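Side-chain contacts in separin (Saccharomyces cerevisiae, PDB 5U1T), which cleaves the cohesin subunit MCD1/SCC1 as a caspase-like cysteine protease at the onset of anaphase, and so lets the chromosomes segregate: residues A[1153-1158]-A[1289-1294]; A[1245-1250]-A[1378-1383]. All blocks are in the same frame, centred on the assembly; numbering follows the deposited sequence.

Interaction 1 of 2, residues A[1153-1158]-A[1289-1294]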
loop_
_atom_site.group_PDB
_atom_site.type_symbol
_atom_site.label_atom_id
_atom_site.label_comp_id
_atom_site.label_asym_id
_atom_site.label_seq_id
_atom_site.Cartn_x
_atom_site.Cartn_y
_atom_site.Cartn_z
ATOM N N PRO A 1153 -35.320 -41.766 16.070
ATOM C CA PRO A 1153 -36.555 -40.991 15.906
ATOM C C PRO A 1153 -37.789 -41.735 16.407
ATOM O O PRO A 1153 -38.649 -41.120 17.027
ATOM C CB PRO A 1153 -36.646 -40.773 14.392
ATOM C CG PRO A 1153 -35.292 -41.089 13.856
ATOM C CD PRO A 1153 -34.707 -42.104 14.778
ATOM N N ARG A 1154 -37.875 -43.035 16.150
ATOM C CA ARG A 1154 -39.078 -43.782 16.512
ATOM C C ARG A 1154 -39.161 -43.964 18.035
ATOM O O ARG A 1154 -40.242 -43.901 18.611
ATOM C CB ARG A 1154 -39.108 -45.134 15.782
ATOM C CG ARG A 1154 -40.192 -46.088 16.231
ATOM C CD ARG A 1154 -41.546 -45.779 15.595
ATOM N NE ARG A 1154 -41.426 -45.615 14.147
ATOM C CZ ARG A 1154 -41.826 -46.504 13.244
ATOM N NH1 ARG A 1154 -41.657 -46.247 11.953
ATOM N NH2 ARG A 1154 -42.399 -47.639 13.621
ATOM N N ARG A 1155 -38.009 -44.149 18.675
ATOM C CA ARG A 1155 -37.924 -44.343 20.120
ATOM C C ARG A 1155 -37.840 -43.008 20.864
ATOM O O ARG A 1155 -37.894 -42.970 22.094
ATOM C CB ARG A 1155 -36.711 -45.217 20.452
ATOM C CG ARG A 1155 -36.655 -45.771 21.890
ATOM C CD ARG A 1155 -37.916 -46.576 22.284
ATOM N NE ARG A 1155 -37.640 -47.696 23.199
ATOM C CZ ARG A 1155 -37.281 -47.560 24.482
ATOM N NH1 ARG A 1155 -37.134 -46.334 25.008
ATOM N NH2 ARG A 1155 -37.046 -48.649 25.242
ATOM N N LYS A 1156 -37.716 -41.919 20.107
ATOM C CA LYS A 1156 -37.530 -40.567 20.651
ATOM C C LYS A 1156 -36.365 -40.491 21.650
ATOM O O LYS A 1156 -36.457 -39.841 22.693
ATOM C CB LYS A 1156 -38.814 -40.073 21.313
ATOM C CG LYS A 1156 -40.041 -40.171 20.428
ATOM C CD LYS A 1156 -39.960 -39.280 19.186
ATOM C CE LYS A 1156 -41.134 -39.586 18.251
ATOM N NZ LYS A 1156 -41.049 -38.895 16.945
ATOM N N ARG A 1157 -35.258 -41.132 21.300
ATOM C CA ARG A 1157 -34.169 -41.336 22.234
ATOM C C ARG A 1157 -32.859 -40.787 21.677
ATOM O O ARG A 1157 -32.573 -40.905 20.481
ATOM C CB ARG A 1157 -34.046 -42.832 22.561
ATOM C CG ARG A 1157 -33.153 -43.130 23.733
ATOM C CD ARG A 1157 -33.508 -44.450 24.347
ATOM N NE ARG A 1157 -33.256 -45.523 23.402
ATOM C CZ ARG A 1157 -33.570 -46.797 23.601
ATOM N NH1 ARG A 1157 -33.284 -47.686 22.658
ATOM N NH2 ARG A 1157 -34.153 -47.185 24.731
ATOM N N ARG A 1158 -32.080 -40.177 22.555
ATOM C CA ARG A 1158 -30.812 -39.584 22.215
ATOM C C ARG A 1158 -29.753 -40.083 23.141
ATOM O O ARG A 1158 -29.832 -39.864 24.321
ATOM C CB ARG A 1158 -30.901 -38.102 22.457
ATOM C CG ARG A 1158 -30.773 -37.244 21.231
ATOM C CD ARG A 1158 -31.218 -35.839 21.559
ATOM N NE ARG A 1158 -32.168 -35.336 20.588
ATOM C CZ ARG A 1158 -33.372 -34.904 20.901
ATOM N NH1 ARG A 1158 -34.175 -34.460 19.966
ATOM N NH2 ARG A 1158 -33.765 -34.914 22.150
ATOM N N VAL A 1289 -28.937 -48.794 28.161
ATOM C CA VAL A 1289 -27.739 -49.485 28.639
ATOM C C VAL A 1289 -28.055 -50.952 28.926
ATOM O O VAL A 1289 -27.290 -51.853 28.566
ATOM C CB VAL A 1289 -27.173 -48.828 29.909
ATOM C CG1 VAL A 1289 -25.996 -49.628 30.471
ATOM C CG2 VAL A 1289 -26.773 -47.371 29.628
ATOM N N ILE A 1290 -29.197 -51.163 29.579
ATOM C CA ILE A 1290 -29.720 -52.490 29.832
ATOM C C ILE A 1290 -29.960 -53.202 28.512
ATOM O O ILE A 1290 -29.603 -54.365 28.377
ATOM C CB ILE A 1290 -31.023 -52.428 30.666
ATOM C CG1 ILE A 1290 -30.784 -51.613 31.941
ATOM C CG2 ILE A 1290 -31.527 -53.823 31.025
ATOM C CD1 ILE A 1290 -32.042 -51.384 32.769
ATOM N N GLU A 1291 -30.524 -52.492 27.530
ATOM C CA GLU A 1291 -30.836 -53.080 26.220
ATOM C C GLU A 1291 -29.607 -53.636 25.528
ATOM O O GLU A 1291 -29.703 -54.541 24.711
ATOM C CB GLU A 1291 -31.505 -52.061 25.298
ATOM C CG GLU A 1291 -32.941 -51.761 25.654
ATOM C CD GLU A 1291 -33.495 -50.574 24.890
ATOM O OE1 GLU A 1291 -34.606 -50.082 25.237
ATOM O OE2 GLU A 1291 -32.813 -50.135 23.938
ATOM N N LEU A 1292 -28.446 -53.084 25.845
ATOM C CA LEU A 1292 -27.215 -53.529 25.210
ATOM C C LEU A 1292 -26.955 -54.998 25.520
ATOM O O LEU A 1292 -26.379 -55.704 24.707
ATOM C CB LEU A 1292 -26.032 -52.677 25.660
ATOM C CG LEU A 1292 -25.923 -51.273 25.066
ATOM C CD1 LEU A 1292 -24.695 -50.577 25.619
ATOM C CD2 LEU A 1292 -25.880 -51.358 23.554
ATOM N N PHE A 1293 -27.383 -55.450 26.697
ATOM C CA PHE A 1293 -27.183 -56.838 27.115
ATOM C C PHE A 1293 -28.010 -57.769 26.240
ATOM O O PHE A 1293 -27.491 -58.752 25.713
ATOM C CB PHE A 1293 -27.536 -57.020 28.601
ATOM C CG PHE A 1293 -26.482 -56.493 29.533
ATOM C CD1 PHE A 1293 -26.476 -55.154 29.910
ATOM C CD2 PHE A 1293 -25.475 -57.325 29.998
ATOM C CE1 PHE A 1293 -25.497 -54.658 30.730
ATOM C CE2 PHE A 1293 -24.497 -56.839 30.830
ATOM C CZ PHE A 1293 -24.506 -55.500 31.195
ATOM N N LEU A 1294 -29.284 -57.423 26.069
ATOM C CA LEU A 1294 -30.188 -58.138 25.181
ATOM C C LEU A 1294 -29.703 -58.170 23.743
ATOM O O LEU A 1294 -30.143 -58.995 22.949
ATOM C CB LEU A 1294 -31.577 -57.513 25.221
ATOM C CG LEU A 1294 -32.332 -57.673 26.529
ATOM C CD1 LEU A 1294 -33.815 -57.391 26.343
ATOM C CD2 LEU A 1294 -32.092 -59.070 27.064
#
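E1291 takes two arginines on its carboxylate, and this three-residue salt-bridge network makes up the whole contact between 1153-1158 and 1289-1294. R1157 comes at the carboxylate with its NH1 and NH2 end, each nitrogen taking its own oxygen. NH2 of R1157 reaches OE1 of E1291 at 3.0 Å in a nearly straight bond (172°) lying in the guanidinium plane. NH1 of R1157 meets the syn lone pair of OE2 of E1291 at 2.8 Å in a more bent one. The two flat groups are not coplanar: their planes stand 54° apart. R1155 adds a salt bridge from its NH2 to OE1 of E1291 at 2.8 Å, so OE1 has both arginines as partners. With its CG anti to the backbone N (chi1 -168°), R1157 sends out a chain that bends only at chi3, to meet the extended chain of E1291 coming from the opposite direction.

Within the segment, CG of R1155 packs over one face of the R1157 guanidinium, 3.6 Å above its centre. The like charges are probably offset by E1291 and by E1152, which forms a second salt bridge with NH1 of R1157. A leucine in place of R1157 would probably leave OE2 of E1291 without its charged mate and E1152 without this partner.

A G1 beta bulge, K1156 and R1157 opposite E1152, lies where the hairpin of strands 1146-1152 and 1157-1163 turns. The bridge thus joins this hairpin end to helix 1287-1294, which packs I1290 and L1294 on helix 1252-1269 and V1289, L1292 and F1293 on helix 1303-1320.

Interaction 2 of 2, residues A[1245-1250]-A[1378-1383]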
loop_
_atom_site.group_PDB
_atom_site.type_symbol
_atom_site.label_atom_id
_atom_site.label_comp_id
_atom_site.label_asym_id
_atom_site.label_seq_id
_atom_site.Cartn_x
_atom_site.Cartn_y
_atom_site.Cartn_z
ATOM N N PHE A 1245 -24.368 -49.944 17.659
ATOM C CA PHE A 1245 -24.623 -49.941 16.224
ATOM C C PHE A 1245 -25.707 -50.925 15.798
ATOM O O PHE A 1245 -26.121 -50.934 14.633
ATOM C CB PHE A 1245 -23.335 -50.252 15.464
ATOM C CG PHE A 1245 -22.353 -49.143 15.497
ATOM C CD1 PHE A 1245 -22.444 -48.099 14.577
ATOM C CD2 PHE A 1245 -21.360 -49.115 16.468
ATOM C CE1 PHE A 1245 -21.551 -47.055 14.612
ATOM C CE2 PHE A 1245 -20.458 -48.082 16.517
ATOM C CZ PHE A 1245 -20.545 -47.048 15.590
ATOM N N SER A 1246 -26.158 -51.748 16.737
ATOM C CA SER A 1246 -27.052 -52.841 16.390
ATOM C C SER A 1246 -28.393 -52.343 15.854
ATOM O O SER A 1246 -29.021 -51.435 16.424
ATOM C CB SER A 1246 -27.278 -53.766 17.590
ATOM O OG SER A 1246 -28.436 -54.553 17.402
ATOM N N PRO A 1247 -28.828 -52.939 14.738
ATOM C CA PRO A 1247 -30.094 -52.602 14.093
ATOM C C PRO A 1247 -31.291 -53.212 14.804
ATOM O O PRO A 1247 -32.406 -52.947 14.368
ATOM C CB PRO A 1247 -29.933 -53.195 12.698
ATOM C CG PRO A 1247 -29.015 -54.335 12.898
ATOM C CD PRO A 1247 -28.050 -53.907 13.948
ATOM N N GLU A 1248 -31.071 -53.997 15.866
ATOM C CA GLU A 1248 -32.147 -54.713 16.560
ATOM C C GLU A 1248 -33.009 -53.814 17.450
ATOM O O GLU A 1248 -32.485 -52.956 18.155
ATOM C CB GLU A 1248 -31.560 -55.832 17.423
ATOM C CG GLU A 1248 -30.910 -56.969 16.662
ATOM C CD GLU A 1248 -30.448 -58.105 17.585
ATOM O OE1 GLU A 1248 -30.976 -58.241 18.713
ATOM O OE2 GLU A 1248 -29.544 -58.873 17.189
ATOM N N VAL A 1249 -34.325 -54.018 17.436
ATOM C CA VAL A 1249 -35.190 -53.379 18.431
ATOM C C VAL A 1249 -35.704 -54.392 19.464
ATOM O O VAL A 1249 -36.282 -55.421 19.096
ATOM C CB VAL A 1249 -36.399 -52.698 17.789
ATOM C CG1 VAL A 1249 -37.064 -51.758 18.789
ATOM C CG2 VAL A 1249 -35.982 -51.955 16.542
ATOM N N VAL A 1250 -35.512 -54.114 20.751
ATOM C CA VAL A 1250 -35.971 -55.061 21.767
ATOM C C VAL A 1250 -37.500 -55.104 21.821
ATOM O O VAL A 1250 -38.157 -54.072 21.698
ATOM C CB VAL A 1250 -35.407 -54.726 23.175
ATOM C CG1 VAL A 1250 -33.902 -54.574 23.113
ATOM C CG2 VAL A 1250 -36.050 -53.465 23.743
ATOM N N LYS A 1378 -20.906 -54.389 8.247
ATOM C CA LYS A 1378 -20.834 -54.855 6.864
ATOM C C LYS A 1378 -22.120 -55.474 6.302
ATOM O O LYS A 1378 -22.297 -55.543 5.083
ATOM C CB LYS A 1378 -19.668 -55.840 6.711
ATOM C CG LYS A 1378 -19.924 -57.240 7.151
ATOM C CD LYS A 1378 -18.592 -57.947 7.356
ATOM C CE LYS A 1378 -18.791 -59.403 7.833
ATOM N NZ LYS A 1378 -17.589 -59.991 8.558
ATOM N N ASP A 1379 -23.035 -55.889 7.169
ATOM C CA ASP A 1379 -24.286 -56.465 6.690
ATOM C C ASP A 1379 -25.468 -55.500 6.823
ATOM O O ASP A 1379 -26.606 -55.881 6.585
ATOM C CB ASP A 1379 -24.582 -57.774 7.434
ATOM C CG ASP A 1379 -23.545 -58.862 7.144
ATOM O OD1 ASP A 1379 -23.122 -58.994 5.970
ATOM O OD2 ASP A 1379 -23.149 -59.586 8.083
ATOM N N LEU A 1380 -25.200 -54.251 7.181
ATOM C CA LEU A 1380 -26.272 -53.284 7.433
ATOM C C LEU A 1380 -26.577 -52.401 6.220
ATOM O O LEU A 1380 -25.693 -52.080 5.438
ATOM C CB LEU A 1380 -25.919 -52.386 8.638
ATOM C CG LEU A 1380 -25.752 -52.945 10.064
ATOM C CD1 LEU A 1380 -26.099 -51.881 11.092
ATOM C CD2 LEU A 1380 -26.574 -54.181 10.301
ATOM N N SER A 1381 -27.830 -51.999 6.066
ATOM C CA SER A 1381 -28.154 -50.990 5.071
ATOM C C SER A 1381 -27.708 -49.624 5.548
ATOM O O SER A 1381 -28.295 -49.071 6.477
ATOM C CB SER A 1381 -29.646 -50.954 4.787
ATOM O OG SER A 1381 -29.984 -49.756 4.100
ATOM N N ILE A 1382 -26.689 -49.066 4.903
ATOM C CA ILE A 1382 -26.109 -47.813 5.371
ATOM C C ILE A 1382 -25.825 -46.814 4.249
ATOM O O ILE A 1382 -25.271 -47.175 3.207
ATOM C CB ILE A 1382 -24.780 -48.074 6.126
ATOM C CG1 ILE A 1382 -25.013 -48.946 7.358
ATOM C CG2 ILE A 1382 -24.092 -46.772 6.508
ATOM C CD1 ILE A 1382 -23.740 -49.350 8.048
ATOM N N THR A 1383 -26.209 -45.559 4.464
ATOM C CA THR A 1383 -25.635 -44.449 3.711
ATOM C C THR A 1383 -24.953 -43.495 4.685
ATOM O O THR A 1383 -25.340 -43.400 5.842
ATOM C CB THR A 1383 -26.686 -43.680 2.884
ATOM O OG1 THR A 1383 -27.814 -43.354 3.708
ATOM C CG2 THR A 1383 -27.149 -44.508 1.717
#
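L1380 lays its two methyl groups against the ring of P1247, the side chains crossing at about a right angle. CD2 of L1380 does most of the touching, 3.6 Å from CG of P1247 and 3.9 Å from CD of the same proline. CD1 of L1380 sits 4.0 Å from CD of P1247. The fork of the leucine therefore rests on the CG-CD side of the proline ring. CD1 of L1380 also comes within 3.7 Å of the backbone O of F1245, a plain van der Waals approach. L1380 owes this reach to a CG anti to its own carbonyl carbon (chi1 -64°), which carries the branch out from the backbone toward the proline. No hydrogen bond crosses between the two segments, and the contact is a small apolar one.

P1247 lies within an ST turn, in which OG of S1246 accepts from the backbone N of E1248, 3.1 Å away. The turn leads into the short, weakly bonded strand 1248-1249, which pairs antiparallel with strand 1353-1362 of a mixed sheet. On the other side of the contact, L1380 lies in the loop just ahead of strand 1382-1385, which runs parallel to that same strand 1353-1362. P1247 also packs on I1355 of strand 1353-1362, and E1248 forms a salt bridge with R1347, while the ring of F1245 meets that of F1376 with their planes at about 45°.

How the interactions relate
Interactions 1 and 2 have centres about 13 Å apart and reach the same mixed sheet, in the part of the chain assigned to peptidase family C50. Their segments alternate along the sequence: 1153-1158, 1245-1250, 1289-1294, 1378-1383. They touch directly through V1250, whose CG1 packs 3.9 Å from CG of E1291 and also meets L1294. Helix 1287-1294 is therefore shared, its E1291 serving the salt bridges of interaction 1 and packing on V1250 of interaction 2. R1347 links them again, bonding to E1248 and to the backbone O of L1294. Both contacts therefore join sequence-distant parts of the fold around one sheet, away from the probable active-site cysteine.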